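Local coordinates for protein DMSP lyase (Ruegeria pomeroyi, PDB 5CU1) that belongs to the cupin clan of beta-barrel proteins and holds an iron(III) ion within its barrel, at residues P66-T71 / D186-A191; Y147-G152 / R164-G169. One frame throughout, in Å; residues are numbered along the deposited sequence.

Interaction 1: residues P66-T71 / D186-A191; sequences PDLTTT and DRPFMA
Asp67 OD1 is the best-held polar atom here, yet across the contact it has a single grip: Arg187 NE gives it a weak hydrogen bond of 3.5 Å, bent to 135° at the hydrogen, within a salt bridge. With CG anti to the backbone N, the Asp67 carboxylate is turned toward Arg187 NE, and the arginine chain bends at chi2 and chi3 to bring the guanidinium round. The side chains cross at about a right angle, and with the two charged planes 45° apart the groups do not pair side by side. Asp67 O lies at the guanidinium edge, in its plane. Arg187 NH2 points past the carboxylate and packs on Thr69, 3.5 Å from CB; buried by the contact, it has no hydrogen-bonding partner in the model. Beside the salt bridge, the Pro188 ring serves as a rigid apolar platform: its CD comes within 3.1 Å of Asp67 OD2, and its CG lies 3.4 Å from Asp67 O. Leu68 continues the apolar layer with its two branches. CD2 reaches the strand backbone, 3.6 Å from Phe189 C, and also touches Pro188 CB, while CD1 meets Met190 CE at 4.1 Å. The flexible methionine, bent at chi3, brings that methyl across the leucine at about a right angle. Tyr129 flanks Leu68 and Pro188, and Thr69 bonds through its backbone to Gly152. The loop is thus laid over the start of barrel strand 189-196, with charge attraction, long and poorly aligned, probably adding to the apolar packing of Leu68 on Pro188 and Met190.

Interaction 2: residues Y147-G152 / R164-G169; sequences YFILAG and RRLGPG
Ile149 drives this contact from CB outward. CB itself already faces Gly167 O, and CG2, set anti to the backbone N, presses on the same oxygen at a tight 3.0 Å and on Pro168 N at 3.4 Å. The other branch runs along the turn: CG1 passes Leu166 O, and the terminal CD1 ends 4.1 Å from Leu166 CB, where the two side chains cross at about a right angle. A beta-branched residue suits this spot, since its two arms cover the main chain of Gly167 and the side chain of Leu166 at once. Phe148 lays one ring face against Gly169, with CZ 3.5 Å from Gly169 CA; positive phi by itself favours glycine there, and the missing side chain keeps further atoms from the ring near CZ. Pro168, next to Gly169 on the same turn, sends its CA-H toward Ile149 O (3.5 Å, 136° at the hydrogen) and sets CD 3.4 Å from Gly152 O. Leu150 and Ala151 together face Met190 in a classic beta bulge, and the chain turns its corner at Ala151, with Gly152, also at positive phi, next. Phe156 backs both Ile149 and Leu166. Strands 144-150 and 164-166 belong to different antiparallel sheets of the cupin barrel, which this turn joins; the side-chain part of the contact is probably mostly dispersion and shape, with carbonyl oxygens among C-H groups.

Overall arrangement
From the N terminus, the chain leaves helix 57-64 and runs through residues 66-71, half of interaction 1, before helix 74-83 and the barrel strands. It then passes 147-152, and a short excursion through strand 154-158 returns at 164-169, so interaction 2 closes a small loop. Only at 186-191 does interaction 1 close, a long loop that encloses the small one entirely; the two do not cross. They meet in the sheet where strands 144-150 and 189-196 are neighbours: Met190 O probably accepts from Leu150 N, and Ala151 O probably from Met190 N. Together they tie the helix-connecting loop, the sheet of strands 144-150 and 189-196, and the turn after strand 164-166 of the other sheet.

Interaction 1: residues P66-T71 / D186-A191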
# COMPACT_ATOMS: atom_id res chain seq x y z
N PRO A 66 -16.74 -6.15 -2.91
CA PRO A 66 -17.03 -7.17 -3.90
C PRO A 66 -16.40 -6.99 -5.30
O PRO A 66 -16.60 -7.82 -6.10
CB PRO A 66 -18.53 -7.16 -3.89
CG PRO A 66 -18.79 -5.88 -3.97
CD PRO A 66 -18.03 -5.32 -2.89
N ASP A 67 -15.65 -5.93 -5.47
CA ASP A 67 -15.27 -5.33 -6.63
C ASP A 67 -13.82 -5.07 -6.73
O ASP A 67 -13.43 -4.35 -7.40
CB ASP A 67 -16.11 -4.11 -6.67
CG ASP A 67 -16.16 -3.40 -7.89
OD1 ASP A 67 -16.19 -3.79 -9.04
OD2 ASP A 67 -16.24 -2.29 -7.67
N LEU A 68 -13.06 -5.77 -5.99
CA LEU A 68 -11.59 -5.89 -6.11
C LEU A 68 -11.14 -7.08 -7.07
O LEU A 68 -10.59 -7.96 -6.69
CB LEU A 68 -10.97 -6.00 -4.75
CG LEU A 68 -10.79 -4.94 -3.79
CD1 LEU A 68 -10.51 -5.45 -2.48
CD2 LEU A 68 -9.94 -3.86 -4.22
N THR A 69 -11.59 -6.97 -8.28
CA THR A 69 -11.26 -7.50 -9.62
C THR A 69 -9.82 -7.63 -10.08
O THR A 69 -9.16 -6.75 -10.02
CB THR A 69 -12.19 -6.74 -10.59
OG1 THR A 69 -13.48 -7.29 -10.60
CG2 THR A 69 -11.87 -6.72 -11.81
N THR A 70 -9.44 -8.76 -10.48
CA THR A 70 -8.14 -8.97 -11.03
C THR A 70 -7.99 -9.84 -12.34
O THR A 70 -8.84 -10.54 -12.75
CB THR A 70 -7.09 -9.73 -10.13
OG1 THR A 70 -7.61 -10.46 -9.12
CG2 THR A 70 -6.16 -9.01 -9.72
N THR A 71 -6.77 -9.85 -12.83
CA THR A 71 -6.22 -10.71 -13.86
C THR A 71 -5.43 -11.81 -13.28
O THR A 71 -5.87 -12.80 -13.14
CB THR A 71 -5.47 -9.82 -14.74
OG1 THR A 71 -4.69 -8.99 -13.99
CG2 THR A 71 -6.39 -9.00 -15.39
N ASP A 186 -15.76 4.94 -9.31
CA ASP A 186 -16.76 3.93 -8.93
C ASP A 186 -16.15 2.57 -8.63
O ASP A 186 -16.86 1.65 -8.21
CB ASP A 186 -17.82 3.78 -10.03
CG ASP A 186 -17.23 3.36 -11.36
OD1 ASP A 186 -16.18 3.91 -11.75
OD2 ASP A 186 -17.82 2.49 -12.03
N ARG A 187 -14.84 2.45 -8.85
CA ARG A 187 -14.08 1.23 -8.54
C ARG A 187 -13.16 1.42 -7.33
O ARG A 187 -12.66 2.50 -7.10
CB ARG A 187 -13.24 0.82 -9.75
CG ARG A 187 -13.94 0.86 -11.10
CD ARG A 187 -14.82 -0.36 -11.31
NE ARG A 187 -14.19 -1.56 -10.78
CZ ARG A 187 -13.24 -2.24 -11.40
NH1 ARG A 187 -12.80 -1.83 -12.58
NH2 ARG A 187 -12.72 -3.32 -10.83
N PRO A 188 -12.96 0.35 -6.55
CA PRO A 188 -11.88 0.32 -5.55
C PRO A 188 -10.56 -0.13 -6.17
O PRO A 188 -10.55 -0.50 -7.34
CB PRO A 188 -12.37 -0.72 -4.54
CG PRO A 188 -13.20 -1.67 -5.39
CD PRO A 188 -13.91 -0.76 -6.38
N PHE A 189 -9.48 -0.07 -5.40
CA PHE A 189 -8.24 -0.75 -5.77
C PHE A 189 -7.50 -1.24 -4.54
O PHE A 189 -7.72 -0.76 -3.42
CB PHE A 189 -7.31 0.16 -6.62
CG PHE A 189 -6.48 1.12 -5.80
CD1 PHE A 189 -5.17 0.84 -5.48
CD2 PHE A 189 -7.01 2.33 -5.38
CE1 PHE A 189 -4.41 1.72 -4.73
CE2 PHE A 189 -6.25 3.21 -4.64
CZ PHE A 189 -4.95 2.90 -4.31
N MET A 190 -6.64 -2.22 -4.77
CA MET A 190 -5.61 -2.61 -3.82
C MET A 190 -4.28 -2.55 -4.54
O MET A 190 -4.19 -2.91 -5.72
CB MET A 190 -5.86 -4.01 -3.28
CG MET A 190 -4.73 -4.54 -2.44
SD MET A 190 -4.88 -6.28 -2.07
CE MET A 190 -6.59 -6.35 -1.53
N ALA A 191 -3.24 -2.09 -3.84
CA ALA A 191 -1.89 -2.07 -4.42
C ALA A 191 -0.86 -2.58 -3.46
O ALA A 191 -1.01 -2.47 -2.24
CB ALA A 191 -1.51 -0.64 -4.87

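Interaction 2: residues Y147-G152 / R164-G169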
# COMPACT_ATOMS: atom_id res chain seq x y z
N TYR A 147 4.20 1.91 -6.69
CA TYR A 147 2.84 1.41 -6.71
C TYR A 147 2.49 0.40 -7.86
O TYR A 147 2.35 0.69 -8.93
CB TYR A 147 1.85 2.61 -6.54
CG TYR A 147 1.31 3.17 -5.25
CD1 TYR A 147 1.97 4.05 -4.50
CD2 TYR A 147 0.05 2.93 -4.89
CE1 TYR A 147 1.42 4.66 -3.43
CE2 TYR A 147 -0.49 3.47 -3.82
CZ TYR A 147 0.16 4.32 -3.07
OH TYR A 147 -0.52 4.81 -2.09
N PHE A 148 2.39 -0.79 -7.51
CA PHE A 148 1.89 -1.92 -8.23
C PHE A 148 0.49 -2.29 -7.86
O PHE A 148 0.28 -2.73 -6.91
CB PHE A 148 2.94 -3.09 -8.28
CG PHE A 148 2.63 -4.20 -9.18
CD1 PHE A 148 3.33 -4.43 -10.36
CD2 PHE A 148 1.70 -5.04 -8.85
CE1 PHE A 148 3.07 -5.41 -11.13
CE2 PHE A 148 1.41 -6.05 -9.69
CZ PHE A 148 2.10 -6.19 -10.83
N ILE A 149 -0.37 -2.15 -8.73
CA ILE A 149 -1.75 -2.40 -8.60
C ILE A 149 -2.15 -3.94 -8.71
O ILE A 149 -1.94 -4.58 -9.66
CB ILE A 149 -2.61 -1.48 -9.51
CG1 ILE A 149 -2.90 -0.18 -8.93
CG2 ILE A 149 -3.89 -1.96 -9.78
CD1 ILE A 149 -1.89 0.81 -8.80
N LEU A 150 -2.82 -4.43 -7.72
CA LEU A 150 -3.28 -5.77 -7.62
C LEU A 150 -4.69 -6.07 -8.09
O LEU A 150 -4.87 -7.03 -8.61
CB LEU A 150 -3.04 -6.40 -6.21
CG LEU A 150 -1.82 -6.18 -5.40
CD1 LEU A 150 -1.79 -6.26 -3.95
CD2 LEU A 150 -0.66 -6.75 -6.08
N ALA A 151 -5.59 -5.12 -7.96
CA ALA A 151 -7.04 -5.11 -7.86
C ALA A 151 -7.73 -3.82 -7.98
O ALA A 151 -7.31 -2.94 -7.61
CB ALA A 151 -7.51 -5.89 -6.73
N GLY A 152 -8.78 -3.83 -8.70
CA GLY A 152 -9.46 -2.73 -9.33
C GLY A 152 -8.74 -1.85 -10.19
O GLY A 152 -8.15 -2.26 -10.97
N ARG A 164 -2.66 9.09 -14.86
CA ARG A 164 -2.69 7.75 -15.25
C ARG A 164 -3.77 7.03 -14.47
O ARG A 164 -3.77 7.03 -13.45
CB ARG A 164 -1.30 7.05 -15.22
CG ARG A 164 -0.11 7.79 -15.57
CD ARG A 164 1.09 6.99 -15.61
NE ARG A 164 0.93 5.66 -15.93
CZ ARG A 164 1.65 4.73 -15.53
NH1 ARG A 164 2.60 4.87 -14.82
NH2 ARG A 164 1.33 3.70 -15.85
N ARG A 165 -4.70 6.46 -15.16
CA ARG A 165 -5.57 5.40 -14.82
C ARG A 165 -4.94 4.04 -14.74
O ARG A 165 -4.45 3.60 -15.57
CB ARG A 165 -6.89 5.47 -15.62
CG ARG A 165 -8.12 4.88 -15.05
CD ARG A 165 -8.79 5.50 -13.83
NE ARG A 165 -9.47 6.59 -14.25
CZ ARG A 165 -10.65 6.64 -14.78
NH1 ARG A 165 -11.41 5.61 -14.80
NH2 ARG A 165 -11.02 7.72 -15.28
N LEU A 166 -4.95 3.49 -13.59
CA LEU A 166 -4.21 2.31 -13.21
C LEU A 166 -4.99 1.11 -12.83
O LEU A 166 -5.54 1.05 -11.86
CB LEU A 166 -3.16 2.59 -12.22
CG LEU A 166 -2.10 3.44 -12.66
CD1 LEU A 166 -0.97 3.52 -11.75
CD2 LEU A 166 -1.51 3.21 -13.98
N GLY A 167 -4.95 0.15 -13.68
CA GLY A 167 -5.30 -1.11 -13.44
C GLY A 167 -4.32 -1.99 -12.91
O GLY A 167 -3.35 -1.74 -12.75
N PRO A 168 -4.86 -3.27 -12.80
CA PRO A 168 -3.94 -4.36 -12.47
C PRO A 168 -2.88 -4.93 -13.43
O PRO A 168 -3.07 -5.03 -14.49
CB PRO A 168 -4.83 -5.43 -12.10
CG PRO A 168 -6.05 -4.84 -11.94
CD PRO A 168 -6.14 -4.02 -13.01
N GLY A 169 -1.80 -5.33 -12.81
CA GLY A 169 -0.42 -5.09 -12.99
C GLY A 169 0.19 -3.87 -13.53
O GLY A 169 1.28 -3.86 -13.89